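Local structure of dehydrogenase (Chromobacterium violaceum, 3Q2I) at residues L41-I47 with T59-A65; V132-R136 with H194-L198; N160-T166 with M240-T246. The protein is an NAD-dependent dehydrogenase that binds NADH and UDP-GlcNAcA and probably oxidises this UDP-sugar on the route to 2,3-diacetamido-2,3-dideoxy-D-mannuronic acid. One frame throughout, in Å; residues are numbered along the deposited sequence. Where two conformers were deposited one is given.

Interaction 1 of 3, residues L41-I47 with T59-A65; sequences LIDVCDI and TGARGHA. With NAI (1,4-dihydronicotinamide adenine dinucleotide), chain B.
Strand 41-45 runs parallel to strand 62-64, the outermost of the sheet within this chain; the axes of these short segments approach to 4.7 Å and are turned 26°. Arg-62 N donates to Ile-42 O at 3.1 Å, and Val-44 N to Arg-62 O at 2.7 Å. The bond from His-64 N to Val-44 O is weak, and Asp-46 N extends the pairing to His-64 O. Helix 49-59 makes the beta-alpha-beta crossover between the strands. On its side, the Ala-61 methyl lies against Val-44 CG1 (4.0 Å) and the Leu-41 carbonyl. On the other side, His-64 CG sits beside its backbone N (chi1 -56°), which brings the ring to Asp-43. NE2 donates to Asp-43 OD1 at 2.8 Å, nearly straight; it comes in on the anti side, tilted 28° out of the carboxylate plane, and OD1 lies near the ring plane. Thr-74 takes Asp-43 OD2. Asp-46 accepts from both adenosine ribose hydroxyls of the cofactor, O2B reaching OD1 at 2.8 Å, and Cys-21 N also donates to OD2. Ile-47 lies against the adenine. An acidic residue here, gripping the ribose diol, is characteristic of NAD-binding Rossmann folds; its charge would probably disfavour a 2'-phosphate, consistent with NAD(H) use.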
# COMPACT_ATOMS: atom_id res chain seq x y z
N LEU A 41 -35.37 39.33 -16.24
CA LEU A 41 -34.36 39.44 -15.20
C LEU A 41 -34.71 40.64 -14.33
O LEU A 41 -34.63 41.78 -14.78
CB LEU A 41 -32.98 39.60 -15.86
CG LEU A 41 -31.81 39.76 -14.89
CD1 LEU A 41 -31.54 38.46 -14.13
CD2 LEU A 41 -30.63 40.07 -15.80
N ILE A 42 -35.06 40.39 -13.07
CA ILE A 42 -35.59 41.42 -12.20
C ILE A 42 -34.64 41.90 -11.11
O ILE A 42 -34.89 42.93 -10.48
CB ILE A 42 -36.95 40.99 -11.57
CG1 ILE A 42 -36.80 39.60 -10.93
CG2 ILE A 42 -38.01 40.83 -12.66
CD1 ILE A 42 -37.81 39.31 -9.82
N ASP A 43 -33.55 41.17 -10.86
CA ASP A 43 -32.66 41.55 -9.78
C ASP A 43 -31.25 41.04 -10.11
O ASP A 43 -31.13 39.94 -10.66
CB ASP A 43 -33.12 40.88 -8.48
CG ASP A 43 -34.42 41.45 -7.97
OD1 ASP A 43 -34.36 42.53 -7.32
OD2 ASP A 43 -35.47 40.83 -8.24
N VAL A 44 -30.24 41.87 -9.86
CA VAL A 44 -28.85 41.49 -10.11
C VAL A 44 -28.03 41.84 -8.88
O VAL A 44 -28.38 42.73 -8.09
CB VAL A 44 -28.22 42.10 -11.38
CG1 VAL A 44 -28.83 41.53 -12.63
CG2 VAL A 44 -28.29 43.66 -11.36
N CYS A 45 -26.94 41.09 -8.67
CA CYS A 45 -26.16 41.26 -7.46
C CYS A 45 -24.67 41.14 -7.81
O CYS A 45 -24.28 40.24 -8.56
CB CYS A 45 -26.50 40.16 -6.45
SG CYS A 45 -25.42 40.17 -5.01
N ASP A 46 -23.87 42.07 -7.28
CA ASP A 46 -22.41 42.00 -7.36
C ASP A 46 -21.76 42.76 -6.21
O ASP A 46 -22.25 43.83 -5.79
CB ASP A 46 -21.87 42.41 -8.74
CG ASP A 46 -20.49 41.84 -9.02
OD1 ASP A 46 -19.59 42.06 -8.18
OD2 ASP A 46 -20.31 41.16 -10.05
N ILE A 47 -20.69 42.20 -5.63
CA ILE A 47 -20.04 42.91 -4.52
C ILE A 47 -19.16 44.06 -5.03
O ILE A 47 -18.60 44.81 -4.23
CB ILE A 47 -19.20 41.95 -3.62
CG1 ILE A 47 -18.12 41.25 -4.46
CG2 ILE A 47 -20.11 41.00 -2.86
CD1 ILE A 47 -17.09 40.50 -3.59
N THR A 59 -29.56 46.03 -18.06
CA THR A 59 -30.65 45.03 -18.01
C THR A 59 -31.92 45.65 -17.44
O THR A 59 -33.00 45.09 -17.65
CB THR A 59 -30.27 43.88 -17.05
OG1 THR A 59 -30.10 44.39 -15.74
CG2 THR A 59 -29.00 43.19 -17.53
N GLY A 60 -31.79 46.75 -16.71
CA GLY A 60 -32.93 47.39 -16.05
C GLY A 60 -33.32 46.77 -14.72
O GLY A 60 -34.21 47.26 -14.02
N ALA A 61 -32.71 45.63 -14.38
CA ALA A 61 -33.00 44.94 -13.13
C ALA A 61 -32.64 45.80 -11.94
O ALA A 61 -31.77 46.65 -12.07
CB ALA A 61 -32.13 43.66 -13.09
N ARG A 62 -33.25 45.56 -10.77
CA ARG A 62 -32.76 46.17 -9.54
C ARG A 62 -31.42 45.58 -9.13
O ARG A 62 -31.21 44.37 -9.31
CB ARG A 62 -33.70 45.94 -8.36
CG ARG A 62 -35.16 46.33 -8.59
CD ARG A 62 -36.03 45.63 -7.56
NE ARG A 62 -37.22 46.42 -7.24
CZ ARG A 62 -38.46 46.04 -7.49
NH1 ARG A 62 -38.69 44.87 -8.08
NH2 ARG A 62 -39.47 46.84 -7.16
N GLY A 63 -30.62 46.41 -8.46
CA GLY A 63 -29.26 46.04 -8.04
C GLY A 63 -29.15 45.74 -6.56
O GLY A 63 -29.83 46.35 -5.73
N HIS A 64 -28.26 44.82 -6.17
CA HIS A 64 -28.04 44.56 -4.76
C HIS A 64 -26.56 44.31 -4.50
O HIS A 64 -25.90 43.72 -5.34
CB HIS A 64 -28.80 43.29 -4.38
CG HIS A 64 -30.26 43.34 -4.68
ND1 HIS A 64 -31.20 43.66 -3.72
CD2 HIS A 64 -30.95 43.09 -5.82
CE1 HIS A 64 -32.40 43.61 -4.26
NE2 HIS A 64 -32.28 43.27 -5.53
N ALA A 65 -26.10 44.67 -3.30
CA ALA A 65 -24.70 44.59 -2.94
C ALA A 65 -24.30 43.29 -2.25
O ALA A 65 -23.11 43.03 -2.08
CB ALA A 65 -24.31 45.77 -2.06
PA NAI B . -15.65 36.88 -13.44
O1A NAI B . -14.50 37.05 -12.54
O2A NAI B . -15.68 37.66 -14.83
O5B NAI B . -17.04 37.20 -12.75
C5B NAI B . -16.85 37.44 -11.38
C4B NAI B . -18.11 38.12 -10.85
O4B NAI B . -18.57 37.63 -9.58
C3B NAI B . -17.42 39.46 -10.60
O3B NAI B . -18.16 40.54 -11.20
C2B NAI B . -17.20 39.51 -9.08
O2B NAI B . -17.16 40.82 -8.53
C1B NAI B . -18.47 38.74 -8.66
N9A NAI B . -18.44 38.28 -7.29
C8A NAI B . -17.40 37.66 -6.65
N7A NAI B . -17.78 37.33 -5.45
C5A NAI B . -19.12 37.62 -5.27
C6A NAI B . -20.05 37.50 -4.22
N6A NAI B . -19.71 36.94 -3.00
N1A NAI B . -21.30 37.96 -4.41
C2A NAI B . -21.62 38.51 -5.56
N3A NAI B . -20.80 38.66 -6.60
C4A NAI B . -19.53 38.24 -6.46
O3 NAI B . -15.77 35.33 -13.78
PN NAI B . -16.53 34.64 -14.95
O1N NAI B . -15.59 34.29 -16.07
O2N NAI B . -17.84 35.34 -15.38
O5D NAI B . -16.80 33.11 -14.46
C5D NAI B . -17.97 33.10 -13.67
C4D NAI B . -18.46 31.67 -13.45
O4D NAI B . -18.90 31.23 -14.75
C3D NAI B . -17.36 30.64 -13.08
O3D NAI B . -17.99 29.65 -12.28
C2D NAI B . -16.99 30.01 -14.43
O2D NAI B . -16.57 28.65 -14.30
C1D NAI B . -18.33 30.03 -15.22
N1N NAI B . -18.14 30.05 -16.66
C2N NAI B . -18.79 29.19 -17.40
C3N NAI B . -18.60 29.11 -18.79
C7N NAI B . -19.38 28.15 -19.62
O7N NAI B . -19.02 27.70 -20.69
N7N NAI B . -20.59 27.71 -19.19
C4N NAI B . -17.60 29.92 -19.35
C5N NAI B . -17.01 30.88 -18.54
C6N NAI B . -17.28 30.93 -17.19

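Interaction 2 of 3, residues V132-R136 with H194-L198. With NAI (1,4-dihydronicotinamide adenine dinucleotide), chain B.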
# COMPACT_ATOMS: atom_id res chain seq x y z
N VAL A 132 -25.39 24.53 -15.68
CA VAL A 132 -25.22 24.95 -17.06
C VAL A 132 -24.21 24.12 -17.80
O VAL A 132 -23.01 24.27 -17.55
CB VAL A 132 -24.84 26.44 -17.13
CG1 VAL A 132 -24.63 26.81 -18.58
CG2 VAL A 132 -25.84 27.32 -16.41
N LYS A 133 -24.67 23.25 -18.68
CA LYS A 133 -23.82 22.50 -19.62
C LYS A 133 -24.33 22.81 -21.05
O LYS A 133 -24.96 21.98 -21.73
CB LYS A 133 -23.89 21.00 -19.32
CG LYS A 133 -23.17 20.59 -18.04
CD LYS A 133 -23.36 19.11 -17.70
CE LYS A 133 -22.67 18.77 -16.36
NZ LYS A 133 -21.21 18.58 -16.70
N GLN A 134 -23.97 23.99 -21.51
CA GLN A 134 -24.60 24.51 -22.73
C GLN A 134 -24.03 23.90 -24.00
O GLN A 134 -24.63 24.00 -25.08
CB GLN A 134 -24.59 26.05 -22.68
CG GLN A 134 -23.33 26.73 -23.19
CD GLN A 134 -22.19 26.65 -22.22
OE1 GLN A 134 -22.34 26.13 -21.12
NE2 GLN A 134 -21.06 27.23 -22.60
N ASN A 135 -22.88 23.24 -23.92
CA ASN A 135 -22.26 22.64 -25.11
C ASN A 135 -22.90 21.36 -25.64
O ASN A 135 -22.68 20.95 -26.78
CB ASN A 135 -20.76 22.35 -24.82
CG ASN A 135 -19.80 23.11 -25.70
OD1 ASN A 135 -20.07 24.23 -26.15
ND2 ASN A 135 -18.59 22.53 -25.89
N ARG A 136 -23.64 20.66 -24.77
CA ARG A 136 -24.24 19.37 -25.09
C ARG A 136 -25.17 19.50 -26.31
O ARG A 136 -25.29 18.57 -27.07
CB ARG A 136 -25.07 18.86 -23.92
CG ARG A 136 -24.23 18.34 -22.75
CD ARG A 136 -25.12 17.50 -21.88
NE ARG A 136 -24.28 16.99 -20.78
CZ ARG A 136 -24.77 16.24 -19.80
NH1 ARG A 136 -26.07 15.93 -19.78
NH2 ARG A 136 -23.99 15.81 -18.81
N HIS A 194 -16.15 21.05 -20.28
CA HIS A 194 -17.19 20.61 -21.22
C HIS A 194 -16.77 19.36 -21.99
O HIS A 194 -17.58 18.73 -22.66
CB HIS A 194 -17.60 21.74 -22.20
CG HIS A 194 -18.26 22.93 -21.56
ND1 HIS A 194 -19.50 22.86 -20.97
CD2 HIS A 194 -17.92 24.24 -21.54
CE1 HIS A 194 -19.85 24.05 -20.52
NE2 HIS A 194 -18.91 24.91 -20.86
N TYR A 195 -15.46 19.06 -21.98
CA TYR A 195 -14.94 17.86 -22.61
C TYR A 195 -14.87 16.72 -21.60
O TYR A 195 -15.17 15.58 -21.95
CB TYR A 195 -13.56 18.14 -23.23
CG TYR A 195 -13.62 19.14 -24.37
CD1 TYR A 195 -13.52 18.75 -25.70
CD2 TYR A 195 -13.73 20.50 -24.09
CE1 TYR A 195 -13.59 19.68 -26.72
CE2 TYR A 195 -13.82 21.45 -25.13
CZ TYR A 195 -13.75 21.01 -26.44
OH TYR A 195 -13.88 21.95 -27.47
N VAL A 196 -14.52 17.02 -20.35
CA VAL A 196 -14.64 16.02 -19.29
C VAL A 196 -16.06 15.49 -19.26
O VAL A 196 -16.32 14.28 -19.07
CB VAL A 196 -14.24 16.57 -17.86
CG1 VAL A 196 -14.52 15.47 -16.81
CG2 VAL A 196 -12.76 16.98 -17.91
N ASP A 197 -17.01 16.42 -19.46
CA ASP A 197 -18.42 16.05 -19.45
C ASP A 197 -18.72 14.94 -20.45
O ASP A 197 -19.64 14.16 -20.24
CB ASP A 197 -19.26 17.28 -19.80
CG ASP A 197 -20.74 17.04 -19.73
OD1 ASP A 197 -21.21 16.56 -18.69
OD2 ASP A 197 -21.43 17.37 -20.73
N LEU A 198 -18.01 14.91 -21.58
CA LEU A 198 -18.35 13.91 -22.60
C LEU A 198 -18.07 12.47 -22.15
O LEU A 198 -18.53 11.52 -22.76
CB LEU A 198 -17.53 14.16 -23.89
CG LEU A 198 -17.68 15.61 -24.43
CD1 LEU A 198 -16.75 15.84 -25.57
CD2 LEU A 198 -19.16 15.92 -24.76
PA NAI B . -15.65 36.88 -13.44
O1A NAI B . -14.50 37.05 -12.54
O2A NAI B . -15.68 37.66 -14.83
O5B NAI B . -17.04 37.20 -12.75
C5B NAI B . -16.85 37.44 -11.38
C4B NAI B . -18.11 38.12 -10.85
O4B NAI B . -18.57 37.63 -9.58
C3B NAI B . -17.42 39.46 -10.60
O3B NAI B . -18.16 40.54 -11.20
C2B NAI B . -17.20 39.51 -9.08
O2B NAI B . -17.16 40.82 -8.53
C1B NAI B . -18.47 38.74 -8.66
N9A NAI B . -18.44 38.28 -7.29
C8A NAI B . -17.40 37.66 -6.65
N7A NAI B . -17.78 37.33 -5.45
C5A NAI B . -19.12 37.62 -5.27
C6A NAI B . -20.05 37.50 -4.22
N6A NAI B . -19.71 36.94 -3.00
N1A NAI B . -21.30 37.96 -4.41
C2A NAI B . -21.62 38.51 -5.56
N3A NAI B . -20.80 38.66 -6.60
C4A NAI B . -19.53 38.24 -6.46
O3 NAI B . -15.77 35.33 -13.78
PN NAI B . -16.53 34.64 -14.95
O1N NAI B . -15.59 34.29 -16.07
O2N NAI B . -17.84 35.34 -15.38
O5D NAI B . -16.80 33.11 -14.46
C5D NAI B . -17.97 33.10 -13.67
C4D NAI B . -18.46 31.67 -13.45
O4D NAI B . -18.90 31.23 -14.75
C3D NAI B . -17.36 30.64 -13.08
O3D NAI B . -17.99 29.65 -12.28
C2D NAI B . -16.99 30.01 -14.43
O2D NAI B . -16.57 28.65 -14.30
C1D NAI B . -18.33 30.03 -15.22
N1N NAI B . -18.14 30.05 -16.66
C2N NAI B . -18.79 29.19 -17.40
C3N NAI B . -18.60 29.11 -18.79
C7N NAI B . -19.38 28.15 -19.62
O7N NAI B . -19.02 27.70 -20.69
N7N NAI B . -20.59 27.71 -19.19
C4N NAI B . -17.60 29.92 -19.35
C5N NAI B . -17.01 30.88 -18.54
C6N NAI B . -17.28 30.93 -17.19
O HOH W 1 -21.63 21.49 -21.90
O HOH W 2 -17.24 19.85 -25.31
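Asp-197, on helix 193-203, forms a salt-bridge network with two basic side chains, Lys-133 and Arg-136, of the loop after strand 129-131. Arg-136 is stretched from CG to NE and meets the carboxylate side-on, the two planes nearly coplanar. NE donates to OD2 and NH2 to OD1, each at 2.9 Å and each on a syn lone pair. Lys-133 stays extended until it bends at its last torsion (chi4 -81°), which drops NZ onto OD1 at 2.8 Å from above the carboxylate plane. Glu-327 forms a second salt bridge with Arg-136 NH2, and Ser-331 bonds Lys-133 NZ. One turn earlier in the helix, His-194 NE2 donates to the nicotinamide carboxamide oxygen O7N at 2.8 Å. Gln-134, bent at chi2 (-76°), grips the same carboxamide with both ends of its amide: NE2 gives to O7N, and OE1 accepts from N7N at 3.0 Å. Its amide plane stands almost at right angles to the His-194 ring. A water joins His-194 ND1 to Asn-135 N. The buried Asp-197 charge is thus met by two cations, clamping the loop to the helix, while three straight bonds fix the rotation of the carboxamide and with it, probably, the nicotinamide ring beside the substrate.

Interaction 3 of 3, residues N160-T166 with M240-T246. With HP7 ((2S,3S,4R,5R,6R)-5-acetamido-6-[[[(2R,3S,4R,5R)-5-(2,4-dioxopyrimidin-1-yl)-3,4-dihydroxy-oxolan-2-yl]methoxy-hydroxy-phosphoryl]oxy-hydroxy-phosphoryl]oxy-3,4-dihydroxy-oxane-2-carboxylic acid), chain C.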
# COMPACT_ATOMS: atom_id res chain seq x y z
N ASN A 160 -10.30 8.91 -27.39
CA ASN A 160 -9.28 9.91 -27.11
C ASN A 160 -9.87 11.29 -27.18
O ASN A 160 -10.53 11.61 -28.17
CB ASN A 160 -8.09 9.77 -28.07
CG ASN A 160 -7.06 10.85 -27.90
OD1 ASN A 160 -6.77 11.57 -28.84
ND2 ASN A 160 -6.48 10.97 -26.72
N VAL A 161 -9.73 12.07 -26.12
CA VAL A 161 -10.15 13.48 -26.12
C VAL A 161 -8.89 14.37 -26.00
O VAL A 161 -8.07 14.18 -25.09
CB VAL A 161 -11.09 13.76 -24.95
CG1 VAL A 161 -11.44 15.25 -24.83
CG2 VAL A 161 -12.35 12.93 -25.10
N ASN A 162 -8.74 15.41 -26.82
CA ASN A 162 -7.62 16.34 -26.73
C ASN A 162 -8.17 17.74 -26.62
O ASN A 162 -9.08 18.12 -27.35
CB ASN A 162 -6.72 16.35 -27.96
CG ASN A 162 -6.00 15.03 -28.15
OD1 ASN A 162 -5.58 14.38 -27.20
ND2 ASN A 162 -5.74 14.69 -29.40
N VAL A 163 -7.67 18.49 -25.67
CA VAL A 163 -7.98 19.94 -25.56
C VAL A 163 -6.63 20.62 -25.49
O VAL A 163 -6.00 20.69 -24.42
CB VAL A 163 -8.85 20.27 -24.35
CG1 VAL A 163 -9.17 21.81 -24.33
CG2 VAL A 163 -10.18 19.46 -24.48
N PHE A 164 -6.21 21.14 -26.65
CA PHE A 164 -4.88 21.78 -26.77
C PHE A 164 -5.14 23.27 -27.02
O PHE A 164 -5.35 23.68 -28.15
CB PHE A 164 -4.08 21.17 -27.91
CG PHE A 164 -3.83 19.66 -27.78
CD1 PHE A 164 -3.69 19.08 -26.52
CD2 PHE A 164 -3.66 18.86 -28.89
CE1 PHE A 164 -3.43 17.71 -26.38
CE2 PHE A 164 -3.39 17.49 -28.75
CZ PHE A 164 -3.23 16.93 -27.48
N TRP A 165 -5.21 24.02 -25.94
CA TRP A 165 -5.65 25.41 -25.97
C TRP A 165 -4.59 26.34 -25.39
O TRP A 165 -3.48 25.92 -24.98
CB TRP A 165 -6.95 25.53 -25.17
CG TRP A 165 -8.19 25.05 -25.89
CD1 TRP A 165 -8.33 24.52 -27.16
CD2 TRP A 165 -9.50 25.10 -25.34
NE1 TRP A 165 -9.66 24.23 -27.41
CE2 TRP A 165 -10.39 24.56 -26.29
CE3 TRP A 165 -10.01 25.50 -24.08
CZ2 TRP A 165 -11.77 24.45 -26.04
CZ3 TRP A 165 -11.38 25.40 -23.84
CH2 TRP A 165 -12.25 24.87 -24.83
N THR A 166 -4.91 27.63 -25.33
CA THR A 166 -3.92 28.58 -24.91
C THR A 166 -4.48 29.59 -23.94
O THR A 166 -5.47 30.23 -24.27
CB THR A 166 -3.40 29.40 -26.13
OG1 THR A 166 -2.97 28.50 -27.14
CG2 THR A 166 -2.30 30.33 -25.67
N MET A 240 -7.70 11.34 -21.96
CA MET A 240 -7.95 12.75 -22.23
C MET A 240 -6.71 13.55 -21.90
O MET A 240 -6.10 13.36 -20.84
CB MET A 240 -9.10 13.23 -21.33
CG MET A 240 -9.37 14.68 -21.68
SD MET A 240 -10.90 15.24 -20.86
CE MET A 240 -10.76 16.98 -21.11
N ASN A 241 -6.29 14.38 -22.86
CA ASN A 241 -5.04 15.14 -22.75
C ASN A 241 -5.41 16.60 -22.84
O ASN A 241 -6.22 16.99 -23.71
CB ASN A 241 -4.17 14.86 -23.98
CG ASN A 241 -3.84 13.41 -24.12
OD1 ASN A 241 -3.31 12.80 -23.19
ND2 ASN A 241 -4.20 12.83 -25.25
N VAL A 242 -4.92 17.42 -21.91
CA VAL A 242 -5.25 18.83 -21.94
C VAL A 242 -4.00 19.68 -21.70
O VAL A 242 -3.18 19.37 -20.82
CB VAL A 242 -6.37 19.13 -20.94
CG1 VAL A 242 -7.58 18.25 -21.26
CG2 VAL A 242 -5.96 18.83 -19.48
N THR A 243 -3.84 20.81 -22.42
CA THR A 243 -2.89 21.80 -21.94
C THR A 243 -3.42 23.17 -22.31
O THR A 243 -4.14 23.26 -23.30
CB THR A 243 -1.46 21.65 -22.49
OG1 THR A 243 -0.58 22.61 -21.88
CG2 THR A 243 -1.47 21.67 -24.04
N MET A 244 -3.12 24.15 -21.47
CA MET A 244 -3.41 25.58 -21.77
C MET A 244 -2.14 26.26 -22.26
O MET A 244 -2.08 27.51 -22.31
CB MET A 244 -3.99 26.29 -20.53
CG MET A 244 -5.35 25.78 -20.10
SD MET A 244 -6.62 25.79 -21.39
CE MET A 244 -7.06 24.06 -21.56
N LEU A 245 -1.12 25.49 -22.62
CA LEU A 245 0.18 26.10 -22.93
C LEU A 245 0.48 25.98 -24.41
O LEU A 245 1.65 26.06 -24.80
CB LEU A 245 1.32 25.36 -22.19
CG LEU A 245 1.14 25.34 -20.68
CD1 LEU A 245 2.33 24.64 -20.03
CD2 LEU A 245 0.90 26.75 -20.11
N THR A 246 -0.54 25.85 -25.26
CA THR A 246 -0.29 25.52 -26.67
C THR A 246 0.27 26.74 -27.43
O THR A 246 -0.22 27.88 -27.27
CB THR A 246 -1.59 25.12 -27.35
OG1 THR A 246 -2.21 24.04 -26.60
CG2 THR A 246 -1.30 24.65 -28.77
N1 HP7 C . -7.34 32.68 -25.23
C2 HP7 C . -6.10 32.83 -25.69
O2 HP7 C . -5.28 33.54 -25.04
N3 HP7 C . -5.71 32.28 -26.84
C4 HP7 C . -6.57 31.54 -27.56
O4 HP7 C . -6.17 31.10 -28.66
C5 HP7 C . -7.88 31.35 -27.11
C6 HP7 C . -8.24 31.95 -25.91
PA HP7 C . -12.45 31.99 -25.12
PB HP7 C . -14.74 30.74 -24.08
O'P HP7 C . -11.05 29.55 -20.30
O'Q HP7 C . -12.44 30.58 -18.94
C1' HP7 C . -13.90 28.53 -22.95
O1A HP7 C . -12.14 31.14 -26.34
O1B HP7 C . -14.88 30.03 -25.41
C1C HP7 C . -7.68 33.27 -23.93
C2' HP7 C . -14.62 27.26 -22.45
N2' HP7 C . -15.84 27.02 -23.22
O2A HP7 C . -13.15 33.31 -25.23
O2B HP7 C . -15.69 31.84 -23.64
C2C HP7 C . -8.19 34.70 -24.02
O2C HP7 C . -7.61 35.37 -22.90
C3' HP7 C . -14.97 27.39 -20.97
O3' HP7 C . -15.33 26.06 -20.53
O3A HP7 C . -13.20 31.16 -23.97
O3B HP7 C . -14.84 29.61 -22.91
C3C HP7 C . -9.68 34.55 -23.76
O3C HP7 C . -10.21 35.72 -23.12
C4' HP7 C . -13.76 27.87 -20.15
O4' HP7 C . -14.11 28.16 -18.80
C4C HP7 C . -9.78 33.35 -22.82
O4C HP7 C . -8.77 32.51 -23.39
C5' HP7 C . -13.33 29.22 -20.76
O5' HP7 C . -12.85 28.90 -22.06
C5C HP7 C . -11.12 32.66 -22.99
O5C HP7 C . -11.07 32.21 -24.34
C6' HP7 C . -12.22 29.84 -19.94
C7' HP7 C . -16.14 25.94 -23.94
O7' HP7 C . -15.47 24.90 -24.00
C8' HP7 C . -17.42 26.03 -24.73
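Trp-165 and Met-244 lie side by side where strands 156-164 and 237-243 run out: Met-244 bends at chi2 (-54°), which lays SD 3.8 Å from Trp-165 CB. The indole reaches out to the sugar: its edge atom CH2 comes 3.3 Å from the acetamido oxygen O7' of the bound UDP-sugar, with O7' near the ring plane. Thr-166, next along, brings its backbone carbonyl up to the uracil ring. Val-163 CG1 presses on one face of the indole, 3.4 Å above the centre of the ring system, and NE1 is bonded to Val-269 O. The backbone it springs from is anchored by Thr-246, whose N (3.0 Å) and OG1 (2.8 Å) both grip the Trp-165 carbonyl oxygen from the same face of its plane. Thr-243 OG1 accepts from Leu-245 N, an ST turn that shapes the start of this loop.

Further back the two strands are nearly parallel, and their backbones alternate bonds from Asn-241 N to Val-161 O, through Val-163 N and Thr-243 N, to Trp-165 N on Thr-243 O. Val-161, Val-163 and Met-240 form an apolar side, covered by Tyr-195 of helix 193-203. On the other, Asn-162 and Asn-241 lie alongside each other, and ND2 of Asn-241 gives OD1 of Asn-162 a straight bond at 2.8 Å. Phe-164 sets its CE1 edge 3.8 Å from Asn-241 CB. Asn-241 OD1 is bonded to Thr-227 of the same chain and to Ser-239 of a neighbouring subunit, so this polar side looks toward the subunit interface.

This is the central parallel pair of the mixed sheet in the C-terminal alpha/beta domain. A regular, fully buried framework ends in a bonded loop that holds Trp-165 and Thr-166 against the UDP-sugar, and the Asn-241 amide on the polar side also bonds a neighbouring subunit.

Interactions 1 and 3 are both parallel strand pairings, but in different sheets on opposite sides of the chain's centre, about 37 Å apart between centres. Interaction 1, partly exposed, involves the outermost Rossmann strand within this chain; interaction 3 is wholly buried inside the C-terminal sheet. Interaction 2 lies near the middle of the chain and is also buried, yet side-chain charges, not backbone bonds, do the joining. The NADH ties 1 to 2, one holding its adenosine ribose and the other its nicotinamide end. Interactions 2 and 3 touch directly: Tyr-195 CG packs 3.5 Å from Val-163 CG2, so the helix bearing His-194 rests on the strands that lead to the UDP-sugar pocket.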